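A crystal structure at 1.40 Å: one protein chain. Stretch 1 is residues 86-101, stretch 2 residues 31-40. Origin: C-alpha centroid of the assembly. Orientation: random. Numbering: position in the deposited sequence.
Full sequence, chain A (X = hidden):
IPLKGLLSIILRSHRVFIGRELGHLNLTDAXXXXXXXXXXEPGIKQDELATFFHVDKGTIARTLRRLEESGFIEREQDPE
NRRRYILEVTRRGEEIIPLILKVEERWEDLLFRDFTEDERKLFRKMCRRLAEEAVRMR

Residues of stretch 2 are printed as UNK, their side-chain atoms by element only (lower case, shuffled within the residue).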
# COMPACT_ATOMS: atom_id res chain seq x y z
N ILE A 86 -13.70 12.25 15.96
CA ILE A 86 -13.23 11.16 16.79
C ILE A 86 -13.71 9.82 16.25
O ILE A 86 -14.89 9.67 15.92
CB ILE A 86 -13.74 11.31 18.25
CG1 ILE A 86 -13.40 12.70 18.77
CG2 ILE A 86 -13.13 10.23 19.13
CD1 ILE A 86 -11.94 13.05 18.71
N LEU A 87 -12.81 8.86 16.16
CA LEU A 87 -13.16 7.54 15.64
C LEU A 87 -13.07 6.46 16.71
O LEU A 87 -12.20 6.49 17.57
CB LEU A 87 -12.22 7.15 14.50
CG LEU A 87 -12.04 8.18 13.39
CD1 LEU A 87 -10.94 7.74 12.44
CD2 LEU A 87 -13.36 8.36 12.66
N GLU A 88 -13.99 5.51 16.64
CA GLU A 88 -13.99 4.39 17.57
C GLU A 88 -14.62 3.19 16.88
O GLU A 88 -15.50 3.34 16.04
CB GLU A 88 -14.78 4.73 18.84
CG GLU A 88 -14.71 3.63 19.89
CD GLU A 88 -15.48 3.99 21.15
OE1 GLU A 88 -15.16 5.03 21.76
OE2 GLU A 88 -16.40 3.24 21.52
N VAL A 89 -14.14 2.00 17.24
CA VAL A 89 -14.69 0.79 16.66
C VAL A 89 -15.96 0.44 17.42
O VAL A 89 -16.00 0.54 18.65
CB VAL A 89 -13.70 -0.38 16.76
CG1 VAL A 89 -14.30 -1.61 16.10
CG2 VAL A 89 -12.40 0.00 16.09
N THR A 90 -17.00 0.05 16.69
CA THR A 90 -18.26 -0.33 17.31
C THR A 90 -18.13 -1.74 17.85
O THR A 90 -17.11 -2.41 17.63
CB THR A 90 -19.40 -0.33 16.29
OG1 THR A 90 -19.10 -1.29 15.27
CG2 THR A 90 -19.57 1.05 15.67
N ARG A 91 -19.15 -2.21 18.56
CA ARG A 91 -19.13 -3.56 19.10
C ARG A 91 -19.06 -4.53 17.93
O ARG A 91 -18.33 -5.52 17.98
CB ARG A 91 -20.40 -3.82 19.91
CG ARG A 91 -20.49 -5.23 20.46
CD ARG A 91 -19.42 -5.52 21.51
NE ARG A 91 -19.63 -4.76 22.74
CZ ARG A 91 -19.25 -3.50 22.93
NH1 ARG A 91 -18.63 -2.84 21.97
NH2 ARG A 91 -19.49 -2.90 24.09
N ARG A 92 -19.81 -4.22 16.88
CA ARG A 92 -19.85 -5.04 15.68
C ARG A 92 -18.45 -5.13 15.08
O ARG A 92 -18.01 -6.20 14.65
CB ARG A 92 -20.81 -4.41 14.67
CG ARG A 92 -21.00 -5.17 13.37
CD ARG A 92 -21.77 -6.47 13.58
NE ARG A 92 -22.28 -7.03 12.33
CZ ARG A 92 -21.52 -7.50 11.35
NH1 ARG A 92 -20.20 -7.48 11.46
NH2 ARG A 92 -22.08 -7.97 10.24
N GLY A 93 -17.75 -4.00 15.05
CA GLY A 93 -16.40 -3.98 14.51
C GLY A 93 -15.41 -4.79 15.33
O GLY A 93 -14.57 -5.50 14.77
N GLU A 94 -15.50 -4.70 16.65
CA GLU A 94 -14.60 -5.45 17.52
C GLU A 94 -14.84 -6.95 17.40
O GLU A 94 -13.92 -7.75 17.57
CB GLU A 94 -14.80 -5.03 18.98
CG GLU A 94 -14.66 -3.54 19.23
CD GLU A 94 -14.78 -3.19 20.69
OE1 GLU A 94 -15.81 -3.51 21.31
OE2 GLU A 94 -13.82 -2.59 21.23
N GLU A 95 -16.07 -7.33 17.09
CA GLU A 95 -16.40 -8.75 16.99
C GLU A 95 -15.92 -9.44 15.72
O GLU A 95 -15.85 -10.67 15.67
CB GLU A 95 -17.91 -8.92 17.18
CG GLU A 95 -18.34 -8.43 18.56
CD GLU A 95 -19.83 -8.31 18.72
OE1 GLU A 95 -20.50 -7.82 17.79
OE2 GLU A 95 -20.34 -8.69 19.80
N ILE A 96 -15.56 -8.66 14.70
CA ILE A 96 -15.07 -9.25 13.46
C ILE A 96 -13.54 -9.28 13.41
O ILE A 96 -12.96 -9.81 12.46
CB ILE A 96 -15.57 -8.50 12.19
CG1 ILE A 96 -15.06 -7.06 12.20
CG2 ILE A 96 -17.08 -8.57 12.11
CD1 ILE A 96 -15.33 -6.31 10.91
N ILE A 97 -12.89 -8.72 14.43
CA ILE A 97 -11.43 -8.71 14.47
C ILE A 97 -10.84 -10.12 14.46
O ILE A 97 -9.84 -10.37 13.78
CB ILE A 97 -10.91 -7.96 15.73
CG1 ILE A 97 -11.43 -6.52 15.74
CG2 ILE A 97 -9.38 -7.96 15.74
CD1 ILE A 97 -11.03 -5.71 14.53
N PRO A 98 -11.43 -11.06 15.22
CA PRO A 98 -10.88 -12.41 15.20
C PRO A 98 -10.90 -13.00 13.80
O PRO A 98 -9.97 -13.71 13.40
CB PRO A 98 -11.79 -13.17 16.17
CG PRO A 98 -12.11 -12.12 17.18
CD PRO A 98 -12.41 -10.91 16.31
N LEU A 99 -11.96 -12.71 13.06
CA LEU A 99 -12.10 -13.20 11.69
C LEU A 99 -10.98 -12.61 10.84
O LEU A 99 -10.38 -13.30 10.02
CB LEU A 99 -13.45 -12.78 11.10
CG LEU A 99 -14.73 -13.37 11.70
CD1 LEU A 99 -15.93 -12.60 11.18
CD2 LEU A 99 -14.83 -14.84 11.34
N ILE A 100 -10.72 -11.32 11.04
CA ILE A 100 -9.67 -10.63 10.30
C ILE A 100 -8.31 -11.25 10.61
O ILE A 100 -7.52 -11.52 9.71
CB ILE A 100 -9.65 -9.14 10.66
CG1 ILE A 100 -10.89 -8.46 10.07
CG2 ILE A 100 -8.38 -8.48 10.14
CD1 ILE A 100 -11.02 -6.99 10.45
N LEU A 101 -8.03 -11.48 11.89
CA LEU A 101 -6.75 -12.06 12.28
C LEU A 101 -6.60 -13.48 11.76
O LEU A 101 -5.50 -13.91 11.44
CB LEU A 101 -6.58 -12.01 13.80
CG LEU A 101 -6.44 -10.60 14.39
CD1 LEU A 101 -6.29 -10.69 15.90
CD2 LEU A 101 -5.24 -9.90 13.78
N UNK A 31 -9.70 -0.79 4.38
CA UNK A 31 -10.63 -0.70 5.51
C UNK A 31 -10.12 -1.48 6.71
O UNK A 31 -10.25 -1.03 7.85
o UNK A 31 -15.02 -1.00 4.61
c UNK A 31 -12.77 -0.39 4.13
n UNK A 31 -14.20 -1.63 2.62
c UNK A 31 -12.01 -1.23 5.12
c UNK A 31 -14.10 -1.03 3.80
N UNK A 32 -9.57 -2.66 6.47
CA UNK A 32 -9.05 -3.46 7.57
C UNK A 32 -7.93 -2.71 8.28
O UNK A 32 -7.87 -2.70 9.51
c UNK A 32 -8.51 -4.82 7.06
c UNK A 32 -9.67 -5.71 6.66
c UNK A 32 -7.69 -5.51 8.15
N UNK A 33 -7.04 -2.08 7.52
CA UNK A 33 -5.94 -1.34 8.12
C UNK A 33 -6.47 -0.24 9.03
O UNK A 33 -6.00 -0.09 10.16
c UNK A 33 -5.06 -0.73 7.03
N UNK A 34 -7.46 0.51 8.55
CA UNK A 34 -8.05 1.58 9.35
C UNK A 34 -8.73 1.01 10.59
O UNK A 34 -8.59 1.53 11.70
s UNK A 34 -8.33 3.51 7.35
c UNK A 34 -9.07 2.37 8.54
N UNK A 35 -9.49 -0.06 10.41
CA UNK A 35 -10.20 -0.68 11.52
C UNK A 35 -9.23 -1.13 12.62
O UNK A 35 -9.45 -0.85 13.80
c UNK A 35 -13.01 -1.47 12.47
c UNK A 35 -11.97 -2.49 12.05
c UNK A 35 -11.02 -1.87 11.03
c UNK A 35 -12.66 -3.69 11.42
N UNK A 36 -8.16 -1.81 12.24
CA UNK A 36 -7.20 -2.28 13.23
C UNK A 36 -6.50 -1.13 13.93
O UNK A 36 -6.22 -1.20 15.13
c UNK A 36 -6.74 -4.54 12.06
c UNK A 36 -5.62 -5.37 11.44
c UNK A 36 -6.17 -3.22 12.60
c UNK A 36 -7.42 -5.31 13.20
N UNK A 37 -6.22 -0.06 13.19
CA UNK A 37 -5.55 1.09 13.78
C UNK A 37 -6.45 1.80 14.79
O UNK A 37 -5.99 2.24 15.84
c UNK A 37 -2.26 4.39 15.29
n UNK A 37 -3.24 3.95 16.07
c UNK A 37 -2.85 2.74 13.56
n UNK A 37 -2.05 3.83 14.10
c UNK A 37 -5.12 2.07 12.70
c UNK A 37 -4.25 3.21 13.20
n UNK A 37 -1.48 5.38 15.71
N UNK A 38 -7.74 1.91 14.48
CA UNK A 38 -8.68 2.56 15.39
C UNK A 38 -8.89 1.66 16.60
O UNK A 38 -9.03 2.14 17.74
c UNK A 38 -10.03 2.82 14.71
c UNK A 38 -11.01 3.45 15.70
c UNK A 38 -11.02 3.82 12.59
c UNK A 38 -9.83 3.75 13.51
N UNK A 39 -8.91 0.36 16.35
CA UNK A 39 -9.09 -0.65 17.39
C UNK A 39 -8.01 -0.54 18.46
O UNK A 39 -8.30 -0.66 19.66
c UNK A 39 -9.62 -4.50 19.36
n UNK A 39 -9.94 -3.42 18.66
n UNK A 39 -8.47 -4.96 18.90
c UNK A 39 -8.97 -3.18 17.71
c UNK A 39 -9.06 -2.05 16.74
c UNK A 39 -8.04 -4.15 17.87
N UNK A 40 -6.78 -0.31 18.04
CA UNK A 40 -5.68 -0.21 18.99
C UNK A 40 -5.55 1.18 19.60
O UNK A 40 -4.81 1.37 20.56
n UNK A 40 -0.24 0.65 19.46
c UNK A 40 -3.88 0.29 17.22
c UNK A 40 -1.13 0.81 18.49
c UNK A 40 -2.52 -0.16 16.71
c UNK A 40 -4.36 -0.62 18.33
n UNK A 40 -1.61 2.02 18.23
n UNK A 40 -1.54 -0.23 17.79
O HOH W 1 -11.86 1.89 18.83
O HOH W 2 -11.98 -1.96 19.58

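Position 31 carries three carbons in a row, the third bearing one oxygen and one nitrogen; it lies out of reach of stretch 1. The residue is Gln31, and its amide nitrogen is hydrogen-bonded elsewhere in the structure. At position 32 one carbon carries two more; its CA-to-CB bond points toward stretch 1, where one arm packs on Ile100. It is Val32, with CG1 3.6 Å from Ile100 CG2. Position 33 has a single side-chain carbon, far from stretch 1, and is Ala33. Position 34 has one carbon followed by a sulfur, without contact to stretch 1: Cys34.

Position 35 has four carbons forked at the second. Its CA-to-CB bond points sideways, but the end of the chain comes nearer and enters a pocket formed by Val89, Gly93, Ile96, Ile97 and Ile100. This is Leu35. Its CD1 lies 3.9 Å from Val89 CG1, while its CD2 is 3.8 Å from both Ile96 CD1 and Ile100 CD1, so CD1 faces the strand and CD2 the Ile96, Ile97 and Ile100 side chains. A CB at Gly93 would point toward stretch 2 but would clash with Val89 CG1, 2.5 Å away. Position 36 repeats the same four-carbon fork and reaches Ile97 and Ile100; it is Leu36, with CD2 3.9 Å from Ile97 CD1.

Position 37 shows three carbons, a nitrogen, and a carbon bearing two more nitrogens. This guanidinium chain makes no contact with stretch 1 and belongs to Arg37. Position 38 has four carbons forked at the first, one arm two carbons long, lying against Leu87, Glu88 and Val89. It is Ile38: CG2 is 3.6 Å from Glu88 CA and 3.7 Å from Val89 CG2, and CD1 is 3.9 Å from Leu87 CD1. At position 39 one carbon leads to a five-membered ring of three carbons and two nitrogens; its backbone N and CB lie against Val89, while the ring lies oblique to Ile97. This is His39; a water lies 2.7 Å from its ND1 and donates to Glu94 OE2 at 2.6 Å. Position 40 has the same atoms as position 37; its CA-to-CB bond points away from stretch 1, and the side chain makes no contact. It is Arg40.

The helix crosses strand 86-89 almost at right angles, and its side chains also meet helix 97-101. No direct hydrogen bond joins the stretches; apolar packing dominates a contact that buries 592 Å², both sides summed. Another water accepts from Val89 N at 2.8 Å and donates to Ile38 O at 3.0 Å, bridging the two backbones.

Stretch 2 (31-40) QVACLLRIHR
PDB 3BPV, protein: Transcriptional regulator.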